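Side-chain contacts in nonribosomal peptide synthase (Streptomyces sp. MJ635-86F5, PDB 5JJP), which activates an aliphatic beta-amino acid by ATP-dependent adenylation, as an enzyme of the adenylate-forming ANL superfamily: residues S279-L284 against I301-E306; N30-L35 against A67-Y72; E382-S387 against P407-P412; L79-G84 against A131-L136; T247-P252 against H267-T272. One frame throughout, in Å; residues are numbered along the deposited sequence.

Layered alpha/beta enzymes join helices, sheets and loops by contacts of differing chemistry, and these five span the range. Interactions 1 and 5 serve the same mainly parallel sheet; their centres lie 16 Å apart and their nearest atoms about 5 Å; interaction 5 is wholly aliphatic, whereas interaction 1 adds a serine-carboxylate bond to its apolar part. Interactions 2 and 4, with centres 17 Å apart, share helix 62-77 and its trailing loop near the five-stranded sheet; one is ionic and the other aliphatic. Interaction 3 stands apart in the antiparallel sheet, its centre 31 Å from that of interaction 1 and 39 Å from that of interaction 5. All five read as structural packing, without a catalytic role being assigned to any.

Interaction 1 (S279-L284 against I301-E306); sequences SLWRPL and ILFSGE
Ser-279 and Glu-306 make the polar end of this contact. The carboxylate atom Glu-306 OE2 takes a hydrogen bond, 2.6 Å, from the backbone atom Ser-279 N; its exact length is doubtful, because Ser-279 CB also crowds that oxygen. The donor lies nearly on the extension of the C-O bond, but the N-H is bent to 141°. The hydroxyl Ser-279 OG adds a weak bond of 3.3 Å to Glu-306 OE1, so each carboxylate oxygen has a tie to the same serine. Glu-306 can span the gap because its chain runs out extended beyond CG. Next along, Leu-280 does not meet strand 300-304, yet its CD2 backs one side of the Trp-281 ring. On the other side lies Ile-301, whose CD1 is 3.6 Å from Trp-281 CZ2, displaced toward the rim of the indole rather than centred over it. With a first torsion of -65°, Trp-281 has CG anti to its carbonyl carbon, and the indole drops between these two aliphatic groups. Its NE1 meets the edge of the Phe-303 ring, near that ring's plane, at 4.0 Å from Phe-303 CE1; this buried N-H has no acceptor in the model. The two aromatic side chains cross at about a right angle, and Phe-303 in turn makes an edge-to-face pair with Phe-308. The turn that leads into helix 282-287 thus packs on strand 300-304 and the loop after it, within a beta-alpha-beta crossover from strand 273-276, the repeating unit of an alpha/beta sandwich.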
# COMPACT_ATOMS: atom_id res chain seq x y z
N SER A 279 -12.52 7.72 9.82
CA SER A 279 -13.90 8.17 9.52
C SER A 279 -14.78 7.08 8.98
O SER A 279 -15.99 7.20 9.00
CB SER A 279 -13.88 9.31 8.51
OG SER A 279 -13.33 8.91 7.25
N LEU A 280 -14.19 6.01 8.47
CA LEU A 280 -14.94 4.81 8.13
C LEU A 280 -15.95 4.44 9.22
O LEU A 280 -17.04 3.97 8.92
CB LEU A 280 -13.96 3.65 7.94
CG LEU A 280 -14.55 2.26 7.90
CD1 LEU A 280 -15.44 2.14 6.68
CD2 LEU A 280 -13.43 1.23 7.84
N TRP A 281 -15.54 4.59 10.47
CA TRP A 281 -16.32 4.07 11.59
C TRP A 281 -17.42 5.01 12.09
O TRP A 281 -18.35 4.55 12.72
CB TRP A 281 -15.37 3.71 12.75
CG TRP A 281 -14.44 2.57 12.38
CD1 TRP A 281 -13.16 2.68 11.94
CD2 TRP A 281 -14.74 1.19 12.39
NE1 TRP A 281 -12.64 1.44 11.69
CE2 TRP A 281 -13.60 0.51 11.97
CE3 TRP A 281 -15.87 0.46 12.73
CZ2 TRP A 281 -13.56 -0.86 11.85
CZ3 TRP A 281 -15.80 -0.94 12.63
CH2 TRP A 281 -14.68 -1.57 12.18
N ARG A 282 -17.31 6.31 11.80
CA ARG A 282 -18.26 7.31 12.32
C ARG A 282 -19.71 7.01 11.96
O ARG A 282 -20.56 6.98 12.84
CB ARG A 282 -17.88 8.73 11.89
CG ARG A 282 -17.02 9.48 12.92
CD ARG A 282 -17.36 10.99 13.00
NE ARG A 282 -16.93 11.71 11.79
CZ ARG A 282 -15.66 12.02 11.46
NH1 ARG A 282 -14.62 11.70 12.23
NH2 ARG A 282 -15.44 12.67 10.32
N PRO A 283 -20.01 6.79 10.67
CA PRO A 283 -21.37 6.35 10.35
C PRO A 283 -21.80 5.01 11.02
O PRO A 283 -23.00 4.78 11.22
CB PRO A 283 -21.34 6.19 8.82
CG PRO A 283 -20.21 7.05 8.37
CD PRO A 283 -19.21 7.04 9.47
N LEU A 284 -20.87 4.12 11.31
CA LEU A 284 -21.27 2.81 11.81
C LEU A 284 -21.59 2.93 13.28
O LEU A 284 -22.54 2.34 13.74
CB LEU A 284 -20.17 1.78 11.56
CG LEU A 284 -19.64 1.74 10.11
CD1 LEU A 284 -18.39 0.87 10.00
CD2 LEU A 284 -20.72 1.25 9.14
N ILE A 301 -8.01 -3.77 14.27
CA ILE A 301 -8.26 -2.69 13.33
C ILE A 301 -6.99 -1.88 13.15
O ILE A 301 -6.31 -1.55 14.12
CB ILE A 301 -9.34 -1.74 13.86
CG1 ILE A 301 -10.64 -2.51 14.18
CG2 ILE A 301 -9.63 -0.66 12.84
CD1 ILE A 301 -11.72 -1.64 14.84
N LEU A 302 -6.70 -1.56 11.91
CA LEU A 302 -5.55 -0.74 11.54
C LEU A 302 -6.05 0.51 10.85
O LEU A 302 -6.84 0.40 9.87
CB LEU A 302 -4.69 -1.55 10.60
CG LEU A 302 -3.46 -0.90 10.00
CD1 LEU A 302 -2.47 -0.58 11.09
CD2 LEU A 302 -2.78 -1.79 8.97
N PHE A 303 -5.74 1.68 11.41
CA PHE A 303 -6.12 2.99 10.77
C PHE A 303 -4.96 3.70 10.20
O PHE A 303 -3.90 3.65 10.77
CB PHE A 303 -6.51 4.10 11.74
CG PHE A 303 -7.34 3.71 12.83
CD1 PHE A 303 -8.62 3.22 12.59
CD2 PHE A 303 -6.91 3.91 14.11
CE1 PHE A 303 -9.45 2.86 13.64
CE2 PHE A 303 -7.72 3.57 15.17
CZ PHE A 303 -9.00 3.04 14.94
N SER A 304 -5.24 4.56 9.23
CA SER A 304 -4.28 5.56 8.83
C SER A 304 -4.86 6.61 7.97
O SER A 304 -5.95 6.46 7.43
CB SER A 304 -3.23 4.90 7.96
OG SER A 304 -3.83 4.50 6.76
N GLY A 305 -4.06 7.65 7.76
CA GLY A 305 -4.25 8.58 6.65
C GLY A 305 -5.12 9.76 7.02
O GLY A 305 -5.57 10.52 6.14
N GLU A 306 -5.35 9.93 8.32
CA GLU A 306 -6.33 10.90 8.78
C GLU A 306 -6.28 10.94 10.30
O GLU A 306 -6.02 9.93 10.95
CB GLU A 306 -7.68 10.51 8.15
CG GLU A 306 -8.96 10.91 8.84
CD GLU A 306 -10.16 10.20 8.22
OE1 GLU A 306 -10.27 10.12 6.97
OE2 GLU A 306 -11.01 9.71 8.98

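Interaction 2 (N30-L35 against A67-Y72); sequences NLRDYL and AQADAY
Arg-32 and Asp-70 are brought together by the torsions of both side chains. In Arg-32 the first torsion (164°) carries CG to the far side from the backbone N, and a bend at the second (76°) turns the guanidinium toward helix 62-77; Asp-70 leans in from that helix with its CG beside its own backbone N. The motif is a salt bridge joining two helices, one end of which sits in the first turn of an N-capped helix. Arg-32 NH2 donates to Asp-70 OD1 over 2.7 Å, with an N-H...O angle of 157°. The oxygen lies close to the guanidinium plane, at its edge, and receives the bond on its syn side although somewhat out of the carboxylate plane. Beside this polar link, the methyl of Ala-69 approaches the guanidinium obliquely, its CB 4.1 Å from Arg-32 NE, adding a small apolar touch beside the charged pair. Arg-32 has a second acidic partner in Glu-66, one turn earlier on the same helix as Asp-70, which takes NH1 in a salt bridge. Two carboxylates therefore face one largely buried cation, which would tend to keep it charged and to fix the rotation of its planar end. The backbone of Arg-32 is held as well: Asn-30, the N-cap residue, accepts from Arg-32 N through OD1 at 2.9 Å, in the carbonyl plane and on a lone pair. A water completes the bridge, donating to Asp-70 OD2 at 2.9 Å and weakly accepting from Arg-32 NH2 at 2.9 Å.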
# COMPACT_ATOMS: atom_id res chain seq x y z
N ASN A 30 12.25 -9.05 -5.82
CA ASN A 30 11.09 -8.60 -6.60
C ASN A 30 9.84 -8.82 -5.80
O ASN A 30 9.64 -9.86 -5.16
CB ASN A 30 11.02 -9.37 -7.90
CG ASN A 30 10.06 -8.75 -8.92
OD1 ASN A 30 8.83 -8.70 -8.72
ND2 ASN A 30 10.62 -8.23 -10.01
N LEU A 31 8.97 -7.84 -5.79
CA LEU A 31 7.72 -7.91 -5.01
C LEU A 31 6.92 -9.13 -5.38
O LEU A 31 6.16 -9.64 -4.55
CB LEU A 31 6.86 -6.64 -5.23
CG LEU A 31 7.40 -5.47 -4.42
CD1 LEU A 31 6.94 -4.12 -4.93
CD2 LEU A 31 7.02 -5.65 -2.95
N ARG A 32 7.08 -9.60 -6.61
CA ARG A 32 6.34 -10.71 -7.08
C ARG A 32 6.73 -11.91 -6.26
O ARG A 32 5.88 -12.73 -5.92
CB ARG A 32 6.66 -10.95 -8.57
CG ARG A 32 6.27 -12.28 -9.13
CD ARG A 32 4.80 -12.36 -9.35
NE ARG A 32 4.49 -13.64 -9.99
CZ ARG A 32 4.43 -14.80 -9.36
NH1 ARG A 32 4.64 -14.85 -8.08
NH2 ARG A 32 4.14 -15.90 -10.04
N ASP A 33 8.02 -12.01 -5.96
CA ASP A 33 8.53 -13.16 -5.21
C ASP A 33 8.25 -12.96 -3.75
O ASP A 33 7.71 -13.86 -3.08
CB ASP A 33 10.02 -13.37 -5.46
CG ASP A 33 10.35 -13.51 -6.95
OD1 ASP A 33 9.57 -14.09 -7.72
OD2 ASP A 33 11.42 -13.03 -7.35
N TYR A 34 8.61 -11.78 -3.23
CA TYR A 34 8.50 -11.55 -1.80
C TYR A 34 7.05 -11.71 -1.34
O TYR A 34 6.80 -12.33 -0.32
CB TYR A 34 9.11 -10.19 -1.34
CG TYR A 34 9.10 -10.10 0.17
CD1 TYR A 34 10.07 -10.73 0.92
CD2 TYR A 34 8.07 -9.44 0.85
CE1 TYR A 34 10.06 -10.67 2.30
CE2 TYR A 34 8.05 -9.35 2.25
CZ TYR A 34 9.03 -9.99 2.97
OH TYR A 34 9.04 -9.94 4.34
N LEU A 35 6.11 -11.14 -2.07
CA LEU A 35 4.74 -11.13 -1.59
C LEU A 35 4.14 -12.54 -1.53
O LEU A 35 3.21 -12.76 -0.80
CB LEU A 35 3.85 -10.23 -2.42
CG LEU A 35 4.21 -8.73 -2.44
CD1 LEU A 35 3.10 -7.94 -3.11
CD2 LEU A 35 4.47 -8.17 -1.06
N ALA A 67 -0.91 -18.59 -10.60
CA ALA A 67 -1.15 -19.09 -11.97
C ALA A 67 -1.69 -17.93 -12.81
O ALA A 67 -1.30 -17.75 -13.98
CB ALA A 67 -2.13 -20.28 -11.98
N GLN A 68 -2.61 -17.18 -12.24
CA GLN A 68 -3.22 -16.09 -12.99
C GLN A 68 -2.16 -14.96 -13.26
O GLN A 68 -2.07 -14.44 -14.38
CB GLN A 68 -4.45 -15.57 -12.27
CG GLN A 68 -5.24 -14.53 -13.04
CD GLN A 68 -6.07 -15.12 -14.16
OE1 GLN A 68 -5.59 -15.91 -14.97
NE2 GLN A 68 -7.34 -14.71 -14.23
N ALA A 69 -1.33 -14.64 -12.25
CA ALA A 69 -0.24 -13.72 -12.43
C ALA A 69 0.68 -14.14 -13.57
O ALA A 69 1.09 -13.33 -14.41
CB ALA A 69 0.57 -13.57 -11.16
N ASP A 70 1.04 -15.42 -13.57
CA ASP A 70 1.93 -15.95 -14.57
C ASP A 70 1.28 -15.92 -15.99
O ASP A 70 1.98 -15.65 -16.99
CB ASP A 70 2.36 -17.38 -14.22
CG ASP A 70 3.33 -17.44 -13.03
OD1 ASP A 70 3.88 -16.41 -12.65
OD2 ASP A 70 3.45 -18.53 -12.41
N ALA A 71 -0.02 -16.22 -16.07
CA ALA A 71 -0.66 -16.26 -17.36
C ALA A 71 -0.73 -14.86 -17.91
O ALA A 71 -0.50 -14.63 -19.08
CB ALA A 71 -2.02 -16.87 -17.25
N TYR A 72 -1.06 -13.92 -17.05
CA TYR A 72 -1.14 -12.54 -17.44
C TYR A 72 0.21 -12.06 -17.93
O TYR A 72 0.30 -11.31 -18.89
CB TYR A 72 -1.61 -11.69 -16.26
CG TYR A 72 -3.11 -11.67 -15.97
CD1 TYR A 72 -4.02 -12.50 -16.67
CD2 TYR A 72 -3.60 -10.87 -15.00
CE1 TYR A 72 -5.38 -12.48 -16.40
CE2 TYR A 72 -4.94 -10.88 -14.70
CZ TYR A 72 -5.84 -11.69 -15.39
OH TYR A 72 -7.18 -11.59 -15.11
O HOH W 1 5.19 -18.56 -10.07

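Interaction 3 (E382-S387 against P407-P412); sequences EIYLRS and PDPLLP
Arg-386 grips Asp-408 with both terminal nitrogens, yet the two flat groups are far from coplanar: the guanidinium and carboxylate planes stand 68° apart. A textbook paired salt bridge is flat, whereas here both donors approach from above the carboxylate plane. Arg-386 NH1 reaches Asp-408 OD2 at 2.8 Å, with the oxygen nearly in the guanidinium plane but the donor 72° out of the carboxylate plane. Arg-386 NH2 reaches Asp-408 OD1, also at 2.8 Å, slightly tilted from the guanidinium plane and well above that of the carboxylate. The arginine chain runs straight off strand 381-386 and then bends at its third torsion (-53°), which turns the end of the guanidinium to the acid. On the opposite face of the carboxylate, OD1 accepts a second bond, 3.1 Å from the backbone atom Leu-410 N, closing an Asx turn within the type I turn from Asp-408 to Leu-411. Apolar groups flank the pair: Leu-410 CD1 lies 4.0 Å from Arg-386 NH2, and Pro-409 CG rests obliquely by the Tyr-384 ring, 4.0 Å from CD2. Tyr-384 stacks with Tyr-367 of strand 363-367, and Pro-409 and Leu-410 touch that same residue, so the turn lies on the antiparallel sheet. The nearby positive charge would probably favour an ionised carboxylate, whose OD1 also accepts the bond of the Asx turn.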
# COMPACT_ATOMS: atom_id res chain seq x y z
N GLU A 382 10.82 19.42 12.36
CA GLU A 382 10.37 18.64 11.20
C GLU A 382 10.87 17.21 11.29
O GLU A 382 12.04 16.98 11.64
CB GLU A 382 10.91 19.23 9.91
CG GLU A 382 10.44 18.48 8.69
CD GLU A 382 10.89 19.11 7.38
OE1 GLU A 382 11.80 19.98 7.43
OE2 GLU A 382 10.39 18.68 6.33
N ILE A 383 9.98 16.25 11.01
CA ILE A 383 10.39 14.81 11.04
C ILE A 383 11.22 14.50 9.80
O ILE A 383 10.78 14.79 8.71
CB ILE A 383 9.21 13.82 11.08
CG1 ILE A 383 8.36 14.03 12.32
CG2 ILE A 383 9.71 12.38 11.09
CD1 ILE A 383 6.98 13.38 12.22
N TYR A 384 12.44 14.01 10.03
CA TYR A 384 13.30 13.39 9.02
C TYR A 384 13.27 11.86 9.22
O TYR A 384 13.50 11.37 10.31
CB TYR A 384 14.74 13.83 9.12
CG TYR A 384 15.05 15.25 8.68
CD1 TYR A 384 14.13 16.30 8.87
CD2 TYR A 384 16.29 15.57 8.16
CE1 TYR A 384 14.44 17.61 8.50
CE2 TYR A 384 16.62 16.87 7.78
CZ TYR A 384 15.71 17.89 7.97
OH TYR A 384 16.01 19.16 7.59
N LEU A 385 12.95 11.12 8.12
CA LEU A 385 12.83 9.66 8.16
C LEU A 385 14.04 8.99 7.49
O LEU A 385 14.35 9.24 6.34
CB LEU A 385 11.54 9.24 7.52
CG LEU A 385 11.25 7.76 7.38
CD1 LEU A 385 10.97 7.05 8.69
CD2 LEU A 385 10.04 7.65 6.48
N ARG A 386 14.72 8.16 8.27
CA ARG A 386 15.81 7.37 7.83
C ARG A 386 15.23 5.94 7.67
O ARG A 386 14.83 5.32 8.64
CB ARG A 386 16.90 7.39 8.90
CG ARG A 386 18.15 6.61 8.57
CD ARG A 386 19.10 6.57 9.74
NE ARG A 386 19.40 7.91 10.25
CZ ARG A 386 20.40 8.67 9.78
NH1 ARG A 386 21.20 8.25 8.81
NH2 ARG A 386 20.61 9.84 10.31
N SER A 387 15.23 5.41 6.46
CA SER A 387 14.61 4.13 6.22
C SER A 387 14.99 3.52 4.88
O SER A 387 15.00 4.22 3.87
CB SER A 387 13.09 4.34 6.24
OG SER A 387 12.39 3.17 5.79
N PRO A 407 21.08 14.66 2.01
CA PRO A 407 22.19 14.01 2.70
C PRO A 407 21.93 13.93 4.20
O PRO A 407 21.39 14.87 4.79
CB PRO A 407 23.37 14.96 2.44
CG PRO A 407 23.04 15.62 1.15
CD PRO A 407 21.54 15.85 1.25
N ASP A 408 22.23 12.78 4.79
CA ASP A 408 22.09 12.58 6.21
C ASP A 408 22.68 13.78 6.96
O ASP A 408 23.88 14.01 6.90
CB ASP A 408 22.83 11.30 6.58
CG ASP A 408 22.76 10.97 8.04
OD1 ASP A 408 22.11 11.66 8.83
OD2 ASP A 408 23.39 9.96 8.40
N PRO A 409 21.85 14.54 7.68
CA PRO A 409 22.39 15.74 8.33
C PRO A 409 23.43 15.43 9.42
O PRO A 409 24.29 16.26 9.70
CB PRO A 409 21.16 16.41 8.91
CG PRO A 409 20.16 15.30 9.06
CD PRO A 409 20.41 14.39 7.90
N LEU A 410 23.39 14.23 10.00
CA LEU A 410 24.35 13.85 10.99
C LEU A 410 25.64 13.33 10.39
O LEU A 410 26.65 13.24 11.08
CB LEU A 410 23.80 12.76 11.89
CG LEU A 410 22.48 13.12 12.54
CD1 LEU A 410 22.03 11.97 13.44
CD2 LEU A 410 22.63 14.42 13.29
N LEU A 411 25.62 12.97 9.11
CA LEU A 411 26.78 12.37 8.48
C LEU A 411 26.67 12.44 6.96
O LEU A 411 26.57 11.41 6.29
CB LEU A 411 26.95 10.93 8.95
CG LEU A 411 28.36 10.34 8.82
CD1 LEU A 411 29.33 11.11 9.67
CD2 LEU A 411 28.35 8.87 9.22
N PRO A 412 26.69 13.66 6.42
CA PRO A 412 26.58 13.85 4.98
C PRO A 412 27.72 13.21 4.20
O PRO A 412 27.57 12.91 3.05
CB PRO A 412 26.60 15.36 4.80
CG PRO A 412 27.20 15.92 6.04
CD PRO A 412 26.90 14.93 7.13

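Interaction 4 (L79-G84 against A131-L136); sequences LGLDVG and APALFL
Leu-81 is held in two ways: its carbonyl O takes a hydrogen bond from NE of Arg-171, while its side chain turns to the start of strand 134-138 and the residue before it, meeting Leu-134 and Ala-133. The loop is pinned again one residue on, where the Asp-82 carboxylate accepts from the backbone N atoms of Arg-172 and Arg-173. Across the contact itself everything is aliphatic. The two methyls of Leu-81 divide the work: CD2 presses on the CB of Ala-133 at 3.6 Å, the closest approach here, and CD1 lies 4.1 Å from the CB of Leu-134. Leu-79 supplies the third touch, its CD1 standing 4.0 Å from Leu-134 CD2. Leu-134 has CG on the side away from its backbone N (chi1 -177°), which carries its CD2 out to Leu-79, and both loop leucines cross it at about a right angle. Leu-134 is thus met at two levels, at CB by Leu-81 and at the end of the chain by Leu-79. Between the two leucines Gly-80, with positive phi, follows the end of a helix and turns the chain. In the fold, the loop that follows helix 62-77 lies against the start of strand 134-138, which runs between strands 87-90 and 151-156. There Leu-134 also rests on Ala-153, and the neighbouring Phe-135 reaches helix 120-130 through Leu-123.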
# COMPACT_ATOMS: atom_id res chain seq x y z
N LEU A 79 3.71 -8.15 -25.66
CA LEU A 79 3.52 -6.81 -26.19
C LEU A 79 4.83 -6.10 -26.46
O LEU A 79 4.85 -5.05 -27.10
CB LEU A 79 2.64 -5.98 -25.26
CG LEU A 79 1.27 -6.56 -25.02
CD1 LEU A 79 0.52 -5.68 -24.06
CD2 LEU A 79 0.52 -6.65 -26.33
N GLY A 80 5.93 -6.67 -26.00
CA GLY A 80 7.24 -6.13 -26.34
C GLY A 80 7.65 -4.93 -25.53
O GLY A 80 8.61 -4.26 -25.92
N LEU A 81 6.97 -4.65 -24.42
CA LEU A 81 7.36 -3.50 -23.59
C LEU A 81 8.71 -3.77 -22.89
O LEU A 81 9.03 -4.91 -22.62
CB LEU A 81 6.31 -3.15 -22.56
CG LEU A 81 4.90 -2.88 -23.09
CD1 LEU A 81 3.98 -2.64 -21.89
CD2 LEU A 81 4.89 -1.64 -23.96
N ASP A 82 9.42 -2.70 -22.56
CA ASP A 82 10.72 -2.79 -21.91
C ASP A 82 10.60 -2.60 -20.39
O ASP A 82 9.68 -1.92 -19.95
CB ASP A 82 11.63 -1.67 -22.45
CG ASP A 82 13.12 -2.02 -22.43
OD1 ASP A 82 13.50 -3.14 -22.04
OD2 ASP A 82 13.91 -1.17 -22.88
N VAL A 83 11.53 -3.18 -19.61
CA VAL A 83 11.58 -2.94 -18.19
C VAL A 83 11.68 -1.42 -18.03
O VAL A 83 12.50 -0.78 -18.69
CB VAL A 83 12.82 -3.63 -17.55
CG1 VAL A 83 13.06 -3.15 -16.12
CG2 VAL A 83 12.70 -5.16 -17.63
N GLY A 84 10.87 -0.85 -17.12
CA GLY A 84 10.76 0.58 -16.92
C GLY A 84 9.52 1.25 -17.49
O GLY A 84 9.08 2.31 -17.02
N ALA A 131 3.93 9.22 -19.23
CA ALA A 131 4.01 8.68 -20.61
C ALA A 131 4.01 7.15 -20.60
O ALA A 131 4.93 6.53 -21.02
CB ALA A 131 5.23 9.23 -21.36
N PRO A 132 2.92 6.55 -20.15
CA PRO A 132 2.84 5.11 -20.07
C PRO A 132 2.70 4.54 -21.47
O PRO A 132 2.12 5.17 -22.32
CB PRO A 132 1.54 4.86 -19.32
CG PRO A 132 0.71 6.06 -19.62
CD PRO A 132 1.71 7.19 -19.61
N ALA A 133 3.24 3.36 -21.67
CA ALA A 133 3.10 2.67 -22.92
C ALA A 133 1.81 1.85 -23.01
O ALA A 133 1.43 1.47 -24.10
CB ALA A 133 4.27 1.76 -23.11
N LEU A 134 1.16 1.62 -21.86
CA LEU A 134 -0.04 0.75 -21.85
C LEU A 134 -1.05 1.21 -20.82
O LEU A 134 -0.70 1.56 -19.69
CB LEU A 134 0.39 -0.67 -21.56
CG LEU A 134 -0.70 -1.77 -21.58
CD1 LEU A 134 -1.29 -1.98 -22.96
CD2 LEU A 134 -0.12 -3.05 -21.07
N PHE A 135 -2.30 1.27 -21.21
CA PHE A 135 -3.41 1.48 -20.31
C PHE A 135 -4.11 0.13 -20.19
O PHE A 135 -4.67 -0.38 -21.15
CB PHE A 135 -4.36 2.51 -20.86
CG PHE A 135 -5.58 2.76 -19.99
CD1 PHE A 135 -5.52 3.64 -18.95
CD2 PHE A 135 -6.80 2.08 -20.23
CE1 PHE A 135 -6.62 3.90 -18.18
CE2 PHE A 135 -7.91 2.34 -19.48
CZ PHE A 135 -7.81 3.26 -18.45
N LEU A 136 -4.06 -0.45 -19.00
CA LEU A 136 -4.50 -1.83 -18.76
C LEU A 136 -5.70 -1.80 -17.81
O LEU A 136 -5.54 -1.42 -16.68
CB LEU A 136 -3.37 -2.58 -18.10
CG LEU A 136 -3.68 -4.01 -17.69
CD1 LEU A 136 -4.26 -4.79 -18.87
CD2 LEU A 136 -2.43 -4.70 -17.18

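Interaction 5 (T247-P252 against H267-T272); sequences TAVPVP and HEAAIT
Val-249 and Ile-271 meet tip to tip, and this pair makes the tight part of the contact. The terminal methyl Ile-271 CD1 nudges into the fork of the valine, 3.6 Å from Val-249 CG2 and 4.0 Å from Val-249 CG1. A bend at the second torsion of Ile-271 (-62°) brings CD1 round to the strand. Beside it, Ala-269 CB adds a looser touch, 4.1 Å from Val-249 CG1. All three residues are buried, and Val-249 also packs on Phe-265 of helix 259-268 and Val-49 of strand 46-51. The other side of the same turn is more open: His-267 and Glu-268 are exposed, and Ala-270, partly exposed, has the positive phi of a C-prime residue. It ends the helix in a Schellman motif, with Ala-270 N bonded to His-267 O and Ile-271 N to Leu-266 O. That turn sends the chain back so that the end of the Ile-271 side chain reaches the strand just after the solvent-facing residues. The contact belongs to a beta-alpha-beta crossover from strand 247-250, which strand 46-51 flanks on its other side, through helix 259-268 to strand 273-276, passing over strand 222-225 of the mainly parallel sheet.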
# COMPACT_ATOMS: atom_id res chain seq x y z
N THR A 247 -5.19 -13.84 4.27
CA THR A 247 -6.24 -13.80 3.26
C THR A 247 -6.76 -12.37 3.10
O THR A 247 -7.24 -11.77 4.07
CB THR A 247 -7.44 -14.69 3.63
OG1 THR A 247 -7.02 -16.06 3.78
CG2 THR A 247 -8.45 -14.65 2.56
N ALA A 248 -6.66 -11.83 1.89
CA ALA A 248 -7.01 -10.44 1.66
C ALA A 248 -8.43 -10.35 1.08
O ALA A 248 -8.79 -11.09 0.20
CB ALA A 248 -6.04 -9.82 0.67
N VAL A 249 -9.24 -9.47 1.65
CA VAL A 249 -10.63 -9.31 1.26
C VAL A 249 -10.90 -7.82 0.95
O VAL A 249 -11.31 -7.06 1.83
CB VAL A 249 -11.57 -9.76 2.38
CG1 VAL A 249 -12.99 -9.89 1.84
CG2 VAL A 249 -11.09 -11.08 3.01
N PRO A 250 -10.67 -7.40 -0.27
CA PRO A 250 -10.99 -6.06 -0.66
C PRO A 250 -12.47 -5.84 -0.46
O PRO A 250 -13.26 -6.72 -0.80
CB PRO A 250 -10.69 -6.05 -2.16
CG PRO A 250 -9.70 -7.14 -2.35
CD PRO A 250 -10.14 -8.19 -1.40
N VAL A 251 -12.87 -4.71 0.09
CA VAL A 251 -14.28 -4.48 0.31
C VAL A 251 -14.84 -3.67 -0.89
O VAL A 251 -14.55 -2.51 -1.03
CB VAL A 251 -14.49 -3.67 1.61
CG1 VAL A 251 -15.96 -3.46 1.88
CG2 VAL A 251 -13.85 -4.38 2.79
N PRO A 252 -15.63 -4.28 -1.75
CA PRO A 252 -16.12 -3.52 -2.88
C PRO A 252 -16.89 -2.27 -2.45
O PRO A 252 -17.52 -2.27 -1.40
CB PRO A 252 -17.06 -4.51 -3.58
CG PRO A 252 -16.72 -5.87 -3.02
CD PRO A 252 -16.30 -5.59 -1.62
N HIS A 267 -19.16 -9.93 8.66
CA HIS A 267 -19.58 -11.29 9.08
C HIS A 267 -19.50 -12.30 7.98
O HIS A 267 -18.95 -13.35 8.17
CB HIS A 267 -21.05 -11.28 9.59
CG HIS A 267 -21.19 -10.75 10.97
ND1 HIS A 267 -20.97 -11.54 12.08
CD2 HIS A 267 -21.51 -9.51 11.43
CE1 HIS A 267 -21.17 -10.80 13.17
NE2 HIS A 267 -21.52 -9.58 12.80
N GLU A 268 -20.07 -12.00 6.83
CA GLU A 268 -20.08 -12.99 5.74
C GLU A 268 -18.68 -13.49 5.45
O GLU A 268 -18.47 -14.70 5.33
CB GLU A 268 -20.70 -12.40 4.45
CG GLU A 268 -21.17 -13.46 3.45
CD GLU A 268 -21.60 -12.89 2.08
OE1 GLU A 268 -21.65 -11.64 1.87
OE2 GLU A 268 -21.89 -13.71 1.18
N ALA A 269 -17.72 -12.58 5.36
CA ALA A 269 -16.33 -12.98 5.03
C ALA A 269 -15.47 -13.28 6.28
O ALA A 269 -14.28 -13.51 6.16
CB ALA A 269 -15.67 -11.90 4.19
N ALA A 270 -16.08 -13.26 7.46
CA ALA A 270 -15.42 -13.68 8.69
C ALA A 270 -14.12 -12.88 8.83
O ALA A 270 -13.06 -13.43 9.10
CB ALA A 270 -15.15 -15.18 8.68
N ILE A 271 -14.27 -11.57 8.74
CA ILE A 271 -13.11 -10.67 8.81
C ILE A 271 -12.51 -10.55 10.22
O ILE A 271 -13.24 -10.26 11.19
CB ILE A 271 -13.53 -9.27 8.32
CG1 ILE A 271 -14.00 -9.35 6.87
CG2 ILE A 271 -12.39 -8.27 8.47
CD1 ILE A 271 -12.94 -9.81 5.88
N THR A 272 -11.20 -10.81 10.35
CA THR A 272 -10.50 -10.64 11.64
C THR A 272 -9.82 -9.29 11.77
O THR A 272 -9.59 -8.84 12.88
CB THR A 272 -9.45 -11.71 11.86
OG1 THR A 272 -8.45 -11.63 10.85
CG2 THR A 272 -10.11 -13.12 11.83